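Local coordinates for ulvan Lyase-PL25 (Pseudoalteromonas sp. PLSV, PDB 5UAM), which cleaves ulvan, the sulfated rhamnose- and uronic acid-containing polysaccharide of green seaweed cell walls, as a polysaccharide lyase with a beta-propeller fold, at residues 335-340 with 351-356. Numbering follows the deposited sequence.
Sequences KQTRHV and DKVIPQ. With EDO (1,2-ethanediol), chain H.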
loop_
_atom_site.group_PDB
_atom_site.type_symbol
_atom_site.label_atom_id
_atom_site.label_comp_id
_atom_site.label_asym_id
_atom_site.label_seq_id
_atom_site.Cartn_x
_atom_site.Cartn_y
_atom_site.Cartn_z
ATOM N N LYS A 335 -13.395 -2.747 10.086
ATOM C CA LYS A 335 -13.402 -1.420 9.502
ATOM C C LYS A 335 -13.805 -1.481 8.040
ATOM O O LYS A 335 -13.411 -2.398 7.311
ATOM C CB LYS A 335 -12.008 -0.789 9.632
ATOM C CG LYS A 335 -11.518 -0.725 11.074
ATOM C CD LYS A 335 -10.059 -0.322 11.149
ATOM C CE LYS A 335 -9.528 -0.423 12.554
ATOM N NZ LYS A 335 -9.434 -1.832 12.985
ATOM N N GLN A 336 -14.578 -0.484 7.624
ATOM C CA GLN A 336 -15.142 -0.380 6.283
ATOM C C GLN A 336 -14.591 0.843 5.561
ATOM O O GLN A 336 -14.422 1.909 6.171
ATOM C CB GLN A 336 -16.657 -0.219 6.363
ATOM C CG GLN A 336 -17.362 -1.284 7.197
ATOM C CD GLN A 336 -17.227 -1.070 8.689
ATOM O OE1 GLN A 336 -17.414 0.034 9.189
ATOM N NE2 GLN A 336 -16.955 -2.140 9.416
ATOM N N THR A 337 -14.343 0.709 4.259
ATOM C CA THR A 337 -13.866 1.828 3.452
ATOM C C THR A 337 -14.939 2.895 3.332
ATOM O O THR A 337 -16.109 2.595 3.086
ATOM C CB THR A 337 -13.518 1.356 2.039
ATOM O OG1 THR A 337 -12.986 0.032 2.083
ATOM C CG2 THR A 337 -12.507 2.283 1.394
ATOM N N ARG A 338 -14.510 4.152 3.482
ATOM C CA ARG A 338 -15.335 5.337 3.295
ATOM C C ARG A 338 -14.629 6.299 2.347
ATOM O O ARG A 338 -13.399 6.282 2.223
ATOM C CB ARG A 338 -15.579 6.045 4.624
ATOM C CG ARG A 338 -16.246 5.162 5.659
ATOM C CD ARG A 338 -15.367 4.906 6.872
ATOM N NE ARG A 338 -15.980 3.893 7.724
ATOM C CZ ARG A 338 -16.928 4.121 8.620
ATOM N NH1 ARG A 338 -17.409 5.343 8.806
ATOM N NH2 ARG A 338 -17.423 3.123 9.334
ATOM N N HIS A 339 -15.417 7.144 1.671
ATOM C CA HIS A 339 -14.880 8.035 0.648
ATOM C C HIS A 339 -14.977 9.482 1.113
ATOM O O HIS A 339 -16.040 9.914 1.581
ATOM C CB HIS A 339 -15.627 7.879 -0.680
ATOM C CG HIS A 339 -14.891 8.503 -1.811
ATOM N ND1 HIS A 339 -13.774 7.910 -2.357
ATOM C CD2 HIS A 339 -15.031 9.698 -2.431
ATOM C CE1 HIS A 339 -13.283 8.695 -3.295
ATOM N NE2 HIS A 339 -14.030 9.779 -3.366
ATOM N N VAL A 340 -13.869 10.223 0.948
ATOM C CA VAL A 340 -13.766 11.631 1.330
ATOM C C VAL A 340 -13.216 12.388 0.131
ATOM O O VAL A 340 -12.404 11.852 -0.622
ATOM C CB VAL A 340 -12.790 11.748 2.526
ATOM C CG1 VAL A 340 -12.379 13.203 2.790
ATOM C CG2 VAL A 340 -13.402 11.104 3.763
ATOM N N ASP A 351 -18.871 8.875 3.898
ATOM C CA ASP A 351 -19.844 7.792 3.814
ATOM C C ASP A 351 -19.174 6.483 3.419
ATOM O O ASP A 351 -18.194 6.461 2.671
ATOM C CB ASP A 351 -20.920 8.149 2.793
ATOM C CG ASP A 351 -21.626 9.458 3.124
ATOM O OD1 ASP A 351 -22.355 9.479 4.136
ATOM O OD2 ASP A 351 -21.430 10.454 2.390
ATOM N N LYS A 352 -19.710 5.381 3.947
ATOM C CA LYS A 352 -19.223 4.056 3.587
ATOM C C LYS A 352 -19.478 3.801 2.111
ATOM O O LYS A 352 -20.529 4.163 1.568
ATOM C CB LYS A 352 -19.969 2.983 4.389
ATOM C CG LYS A 352 -19.651 2.940 5.871
ATOM C CD LYS A 352 -20.505 1.875 6.568
ATOM C CE LYS A 352 -20.223 1.803 8.045
ATOM N NZ LYS A 352 -21.159 0.831 8.691
ATOM N N VAL A 353 -18.510 3.156 1.466
ATOM C CA VAL A 353 -18.680 2.740 0.079
ATOM C C VAL A 353 -19.791 1.708 -0.031
ATOM O O VAL A 353 -20.717 1.854 -0.836
ATOM C CB VAL A 353 -17.350 2.210 -0.486
ATOM C CG1 VAL A 353 -17.558 1.636 -1.882
ATOM C CG2 VAL A 353 -16.268 3.316 -0.519
ATOM N N ILE A 354 -19.722 0.655 0.779
ATOM C CA ILE A 354 -20.738 -0.395 0.789
ATOM C C ILE A 354 -21.780 -0.012 1.838
ATOM O O ILE A 354 -21.462 -0.027 3.039
ATOM C CB ILE A 354 -20.122 -1.768 1.080
ATOM C CG1 ILE A 354 -19.032 -2.064 0.039
ATOM C CG2 ILE A 354 -21.233 -2.821 1.052
ATOM C CD1 ILE A 354 -18.247 -3.367 0.271
ATOM N N PRO A 355 -23.007 0.323 1.446
ATOM C CA PRO A 355 -23.983 0.817 2.425
ATOM C C PRO A 355 -24.305 -0.234 3.483
ATOM O O PRO A 355 -24.462 -1.418 3.182
ATOM C CB PRO A 355 -25.221 1.133 1.576
ATOM C CG PRO A 355 -24.827 1.008 0.165
ATOM C CD PRO A 355 -23.570 0.206 0.092
ATOM N N GLN A 356 -24.373 0.218 4.735
ATOM C CA GLN A 356 -24.798 -0.600 5.872
ATOM C C GLN A 356 -23.913 -1.824 6.114
ATOM O O GLN A 356 -24.303 -2.744 6.839
ATOM C CB GLN A 356 -26.265 -1.024 5.751
ATOM C CG GLN A 356 -27.268 0.121 5.912
ATOM C CD GLN A 356 -27.498 0.892 4.621
ATOM O OE1 GLN A 356 -27.761 0.303 3.569
ATOM N NE2 GLN A 356 -27.403 2.219 4.696
HETATM C C1 EDO H . -5.875 -2.516 11.998
HETATM O O1 EDO H . -7.065 -2.631 11.188
HETATM C C2 EDO H . -5.850 -1.204 12.793
HETATM O O2 EDO H . -6.764 -1.251 13.910
HETATM O O HOH W 1 -17.224 0.010 2.572
HETATM O O HOH W 2 -18.803 10.193 1.040
#
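R338 and K352 illustrate how two like-charged side chains can pack together: they run side by side in the same direction, the methylenes of the lysine, not its ammonium, meeting the guanidinium. K352 CG lies 4.0 Å above the plane of the R338 guanidinium, over its centre, and K352 CE meets R338 NH2 at 3.4 Å. The K352 chain is extended beyond CG and carries NZ to a hydrogen bond with Y357 O; K352 NZ stays 4.4 Å from R338 NH2. Hydrogen bonds to Q336 fix the rotation of the guanidinium. R338 NE donates to Q336 O (3.0 Å) and NH2 to Q336 OE1 (3.1 Å), both acceptors lying near the guanidinium plane; a bend at chi2 (116°) turns CD of R338 back along its own strand. Q336 NE2 bonds R359 O, which steadies the amide from its other end. A leucine at R338 would probably leave Q336 O and OE1 without these donors and K352 CG and CE without the guanidinium they pack against. The backbones belong to the hairpin of strands 336-342 and 347-352, the last two of a four-stranded antiparallel sheet, the blade unit of a beta-propeller. R338 and K352 form a non-hydrogen-bonded pair, followed by a nearly straight bond from V353 N to T337 O (3.0 Å, 172°). A water donates to the same T337 oxygen and accepts from I354 N, extending the link past the end of strand 347-352. Apolar packing occupies the opposite surface, where V353 CG2 comes within 4.2 Å of T337 CB and the valine also touches Y375 and W390 of the following sheet.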